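Local coordinates for phosphoglycolate phosphatase (PDB 2HDO), which probably hydrolyses the phosphate ester of 2-phosphoglycolate to glycolate and inorganic phosphate, as a member of the haloacid dehalogenase (HAD) superfamily, at residues Pro141-Leu145 and Ala173-Asp177. Residues are numbered along the deposited sequence; the frame is centred on the assembly and turned at random.
Sequences PLPLL and AANVD
The ring of Pro141 lies over the last turn of helix 165-174, its CD 3.8 Å from Ala173 CB and its CB 3.9 Å from Ala174 CB. Here the backbones come closest, the CA atoms of Pro141 and Ala174 being 5.0 Å apart, an approach that the small alanine side chain permits. Pro141 fits where the chain enters the helical turn, since an N-H there would lack a carbonyl partner one turn back; its O accepts a 3.0 Å hydrogen bond from Leu145 N. One turn on, Leu144 (chi1 t, chi2 p) sets its CD2 against both Ala174 CB (4.0 Å) and Val176 CB (3.9 Å), and Leu145 (chi1 m, chi2 t) starts sideways but brings its CD2 within 3.9 Å of Ala174 CB. Ala174 thus meets all three. Helix 165-174 closes in a Schellman motif, in which Asn175 adopts positive phi (60/41), a conformation asparagine tolerates well. The extended Val176 (-117/134, chi1 t) then turns its branched side chain back toward Leu144 as the chain enters strand 177-181. Leu144 and Val176 also touch strand 158-162, at Phe160 and Ala158. The contact thus packs helix 165-174, the crossover between parallel strands 158-162 and 177-181 of the Rossmann-like HAD core, against neighbouring helix 142-150. Every side-chain pair is aliphatic, so the fit depends on van der Waals complementarity and exclusion of water rather than directed polar bonds.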
loop_
_atom_site.group_PDB
_atom_site.type_symbol
_atom_site.label_atom_id
_atom_site.label_comp_id
_atom_site.label_asym_id
_atom_site.label_seq_id
_atom_site.Cartn_x
_atom_site.Cartn_y
_atom_site.Cartn_z
ATOM N N PRO A 141 -14.264 0.346 -0.956
ATOM C CA PRO A 141 -14.029 -0.595 0.150
ATOM C C PRO A 141 -13.915 -2.079 -0.230
ATOM O O PRO A 141 -13.429 -2.879 0.569
ATOM C CB PRO A 141 -15.243 -0.380 1.048
ATOM C CG PRO A 141 -16.321 0.123 0.116
ATOM C CD PRO A 141 -15.609 0.960 -0.876
ATOM N N LEU A 142 -14.351 -2.452 -1.428
ATOM C CA LEU A 142 -14.440 -3.862 -1.824
ATOM C C LEU A 142 -13.128 -4.652 -1.621
ATOM O O LEU A 142 -13.179 -5.762 -1.102
ATOM C CB LEU A 142 -14.855 -3.972 -3.270
ATOM C CG LEU A 142 -15.056 -5.410 -3.763
ATOM C CD1 LEU A 142 -16.096 -6.057 -2.900
ATOM C CD2 LEU A 142 -15.423 -5.419 -5.230
ATOM N N PRO A 143 -11.963 -4.099 -2.032
ATOM C CA PRO A 143 -10.762 -4.917 -1.819
ATOM C C PRO A 143 -10.496 -5.240 -0.320
ATOM O O PRO A 143 -10.102 -6.356 -0.003
ATOM C CB PRO A 143 -9.638 -4.043 -2.395
ATOM C CG PRO A 143 -10.331 -3.023 -3.292
ATOM C CD PRO A 143 -11.657 -2.804 -2.682
ATOM N N LEU A 144 -10.696 -4.268 0.578
ATOM C CA LEU A 144 -10.531 -4.514 2.013
ATOM C C LEU A 144 -11.572 -5.492 2.568
ATOM O O LEU A 144 -11.249 -6.406 3.314
ATOM C CB LEU A 144 -10.560 -3.192 2.783
ATOM C CG LEU A 144 -10.417 -3.239 4.286
ATOM C CD1 LEU A 144 -9.246 -4.119 4.692
ATOM C CD2 LEU A 144 -10.267 -1.838 4.856
ATOM N N LEU A 145 -12.816 -5.314 2.160
ATOM C CA LEU A 145 -13.863 -6.171 2.638
ATOM C C LEU A 145 -13.661 -7.592 2.078
ATOM O O LEU A 145 -13.970 -8.556 2.744
ATOM C CB LEU A 145 -15.219 -5.604 2.234
ATOM C CG LEU A 145 -15.602 -4.368 3.029
ATOM C CD1 LEU A 145 -16.883 -3.750 2.464
ATOM C CD2 LEU A 145 -15.777 -4.684 4.501
ATOM N N ALA A 173 -14.890 3.705 4.395
ATOM C CA ALA A 173 -15.976 3.189 3.597
ATOM C C ALA A 173 -16.351 1.753 4.028
ATOM O O ALA A 173 -17.501 1.349 4.014
ATOM C CB ALA A 173 -15.636 3.250 2.124
ATOM N N ALA A 174 -15.328 0.999 4.419
ATOM C CA ALA A 174 -15.495 -0.370 4.886
ATOM C C ALA A 174 -15.947 -0.508 6.340
ATOM O O ALA A 174 -16.248 -1.636 6.782
ATOM C CB ALA A 174 -14.199 -1.096 4.693
ATOM N N ASN A 175 -16.006 0.604 7.094
ATOM C CA ASN A 175 -16.259 0.566 8.544
ATOM C C ASN A 175 -15.181 -0.254 9.298
ATOM O O ASN A 175 -15.467 -1.043 10.208
ATOM C CB ASN A 175 -17.677 0.069 8.864
ATOM C CG ASN A 175 -18.753 1.055 8.447
ATOM O OD1 ASN A 175 -18.560 2.264 8.542
ATOM N ND2 ASN A 175 -19.878 0.548 7.967
ATOM N N VAL A 176 -13.949 -0.047 8.863
ATOM C CA VAL A 176 -12.764 -0.688 9.446
ATOM C C VAL A 176 -11.875 0.423 10.021
ATOM O O VAL A 176 -11.615 1.413 9.356
ATOM C CB VAL A 176 -11.992 -1.480 8.378
ATOM C CG1 VAL A 176 -10.654 -2.016 8.915
ATOM C CG2 VAL A 176 -12.820 -2.618 7.822
ATOM N N ASP A 177 -11.400 0.202 11.246
ATOM C CA ASP A 177 -10.471 1.109 11.883
ATOM C C ASP A 177 -9.201 1.262 11.050
ATOM O O ASP A 177 -8.745 0.283 10.409
ATOM C CB ASP A 177 -10.078 0.616 13.279
ATOM C CG ASP A 177 -11.135 0.812 14.307
ATOM O OD1 ASP A 177 -12.194 1.446 14.000
ATOM O OD2 ASP A 177 -10.915 0.311 15.448
#